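Local structure of polycyclic ketone monooxygenase (5MQ6) at residues L194-V199 against E211-A216. The protein uses FAD and NADPH to insert one oxygen atom beside the carbonyl of ketones, notably bulky polycyclic ones, yielding esters or lactones. Sequence-based numbering, arbitrary orientation.
Sequences LWSLEV and ELKLQA
Trp195, Leu197 and Val199 pair with Ala216, Leu214 and Leu212 in an antiparallel beta hairpin of the mixed sheet near the FAD, about 7 Å from the Val199 side chain, the N-to-C directions of the two short segments lying 156° apart. Two backbone hydrogen bonds join each pair; the shortest include Leu197 N to Leu214 O at 2.7 Å, nearly straight with 175° at the hydrogen. The six side chains share the buried face, where Val199 CG2, beside its own backbone N, meets Leu214 CD1 at 4.0 Å, the side chains crossing at about a right angle.

On the other face, Gln215 NE2 donates to Ser196 OG at 3.2 Å, the hydroxyl tilted 25° out of the amide plane. Gln215 OE1 accepts from Arg78, so the amide is gripped at both ends; an alanine here would probably leave Ser196 OG and Arg78 each without this partner. Near the end where the chain links the strands, a water 2.9 Å from both bridges Val199 O and Glu211 OE1; Lys184 salt-bridges OE1, and OE2 is hydrogen-bonded to Thr200 OG1.

Strands 181-189, 194-201 and 210-216 form a beta meander, flanked by 78-84; Leu197 touches FAD-binding Val183 and Ile82.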
loop_
_atom_site.group_PDB
_atom_site.type_symbol
_atom_site.label_atom_id
_atom_site.label_comp_id
_atom_site.label_asym_id
_atom_site.label_seq_id
_atom_site.Cartn_x
_atom_site.Cartn_y
_atom_site.Cartn_z
ATOM N N LEU A 194 -6.113 -30.179 0.416
ATOM C CA LEU A 194 -6.306 -29.087 -0.515
ATOM C C LEU A 194 -6.889 -27.939 0.262
ATOM O O LEU A 194 -7.571 -28.147 1.269
ATOM C CB LEU A 194 -7.279 -29.478 -1.612
ATOM C CG LEU A 194 -6.780 -30.429 -2.697
ATOM C CD1 LEU A 194 -7.925 -31.028 -3.531
ATOM C CD2 LEU A 194 -5.770 -29.810 -3.646
ATOM N N TRP A 195 -6.577 -26.729 -0.191
ATOM C CA TRP A 195 -7.265 -25.542 0.239
ATOM C C TRP A 195 -8.591 -25.408 -0.570
ATOM O O TRP A 195 -8.594 -25.693 -1.764
ATOM C CB TRP A 195 -6.389 -24.309 -0.060
ATOM C CG TRP A 195 -5.259 -24.214 0.854
ATOM C CD1 TRP A 195 -3.954 -24.600 0.593
ATOM C CD2 TRP A 195 -5.294 -23.753 2.174
ATOM N NE1 TRP A 195 -3.158 -24.389 1.718
ATOM C CE2 TRP A 195 -3.942 -23.835 2.694
ATOM C CE3 TRP A 195 -6.300 -23.197 2.978
ATOM C CZ2 TRP A 195 -3.604 -23.439 4.002
ATOM C CZ3 TRP A 195 -5.948 -22.794 4.302
ATOM C CH2 TRP A 195 -4.621 -22.918 4.774
ATOM N N SER A 196 -9.678 -25.002 0.101
ATOM C CA SER A 196 -10.919 -24.599 -0.522
ATOM C C SER A 196 -11.141 -23.099 -0.273
ATOM O O SER A 196 -11.069 -22.635 0.868
ATOM C CB SER A 196 -12.055 -25.310 0.151
ATOM O OG SER A 196 -12.057 -26.680 -0.199
ATOM N N LEU A 197 -11.440 -22.384 -1.338
ATOM C CA LEU A 197 -11.815 -21.013 -1.246
ATOM C C LEU A 197 -13.310 -20.855 -1.502
ATOM O O LEU A 197 -13.798 -21.414 -2.476
ATOM C CB LEU A 197 -11.049 -20.220 -2.274
ATOM C CG LEU A 197 -9.564 -19.893 -1.995
ATOM C CD1 LEU A 197 -8.696 -21.126 -2.080
ATOM C CD2 LEU A 197 -9.095 -18.793 -2.938
ATOM N N GLU A 198 -13.977 -20.071 -0.654
ATOM C CA GLU A 198 -15.325 -19.615 -0.905
ATOM C C GLU A 198 -15.287 -18.261 -1.497
ATOM O O GLU A 198 -14.815 -17.331 -0.840
ATOM C CB GLU A 198 -16.121 -19.444 0.354
ATOM C CG GLU A 198 -16.405 -20.708 1.040
ATOM C CD GLU A 198 -17.060 -20.496 2.401
ATOM O OE1 GLU A 198 -17.427 -19.306 2.802
ATOM O OE2 GLU A 198 -17.213 -21.562 3.057
ATOM N N VAL A 199 -15.898 -18.136 -2.669
ATOM C CA VAL A 199 -15.772 -17.001 -3.541
ATOM C C VAL A 199 -17.185 -16.613 -4.041
ATOM O O VAL A 199 -18.009 -17.486 -4.407
ATOM C CB VAL A 199 -14.913 -17.391 -4.738
ATOM C CG1 VAL A 199 -14.926 -16.294 -5.694
ATOM C CG2 VAL A 199 -13.464 -17.762 -4.348
ATOM N N GLU A 211 -21.988 -18.201 -6.395
ATOM C CA GLU A 211 -21.226 -18.680 -5.307
ATOM C C GLU A 211 -20.373 -19.804 -5.863
ATOM O O GLU A 211 -20.908 -20.713 -6.541
ATOM C CB GLU A 211 -22.128 -19.175 -4.232
ATOM C CG GLU A 211 -22.911 -18.019 -3.635
ATOM C CD GLU A 211 -22.072 -17.059 -2.818
ATOM O OE1 GLU A 211 -21.230 -17.458 -2.023
ATOM O OE2 GLU A 211 -22.276 -15.881 -2.975
ATOM N N LEU A 212 -19.053 -19.709 -5.613
ATOM C CA LEU A 212 -18.074 -20.690 -6.086
ATOM C C LEU A 212 -17.220 -21.225 -4.953
ATOM O O LEU A 212 -16.881 -20.453 -4.014
ATOM C CB LEU A 212 -17.200 -20.154 -7.208
ATOM C CG LEU A 212 -17.931 -19.586 -8.409
ATOM C CD1 LEU A 212 -16.955 -18.643 -9.111
ATOM C CD2 LEU A 212 -18.343 -20.651 -9.382
ATOM N N LYS A 213 -16.968 -22.553 -5.033
ATOM C CA LYS A 213 -15.999 -23.231 -4.224
ATOM C C LYS A 213 -14.855 -23.688 -5.115
ATOM O O LYS A 213 -15.072 -24.451 -6.064
ATOM C CB LYS A 213 -16.594 -24.390 -3.516
ATOM C CG LYS A 213 -15.596 -25.091 -2.581
ATOM C CD LYS A 213 -16.274 -26.124 -1.701
ATOM C CE LYS A 213 -15.308 -27.186 -1.322
ATOM N NZ LYS A 213 -15.885 -27.986 -0.238
ATOM N N LEU A 214 -13.642 -23.208 -4.821
ATOM C CA LEU A 214 -12.506 -23.481 -5.687
ATOM C C LEU A 214 -11.457 -24.108 -4.857
ATOM O O LEU A 214 -11.290 -23.692 -3.732
ATOM C CB LEU A 214 -11.978 -22.232 -6.313
ATOM C CG LEU A 214 -12.971 -21.380 -7.039
ATOM C CD1 LEU A 214 -12.430 -20.033 -7.449
ATOM C CD2 LEU A 214 -13.470 -22.108 -8.280
ATOM N N GLN A 215 -10.777 -25.111 -5.409
ATOM C CA GLN A 215 -9.728 -25.771 -4.673
ATOM C C GLN A 215 -8.350 -25.651 -5.269
ATOM O O GLN A 215 -8.203 -25.496 -6.463
ATOM C CB GLN A 215 -10.066 -27.226 -4.462
ATOM C CG GLN A 215 -11.307 -27.423 -3.574
ATOM C CD GLN A 215 -11.550 -28.875 -3.286
ATOM O OE1 GLN A 215 -11.809 -29.684 -4.180
ATOM N NE2 GLN A 215 -11.415 -29.228 -2.028
ATOM N N ALA A 216 -7.341 -25.688 -4.421
ATOM C CA ALA A 216 -5.954 -25.591 -4.892
ATOM C C ALA A 216 -4.995 -26.302 -3.991
ATOM O O ALA A 216 -5.233 -26.353 -2.802
ATOM C CB ALA A 216 -5.532 -24.123 -4.998
HETATM O O HOH W 1 -18.924 -19.143 -2.230
#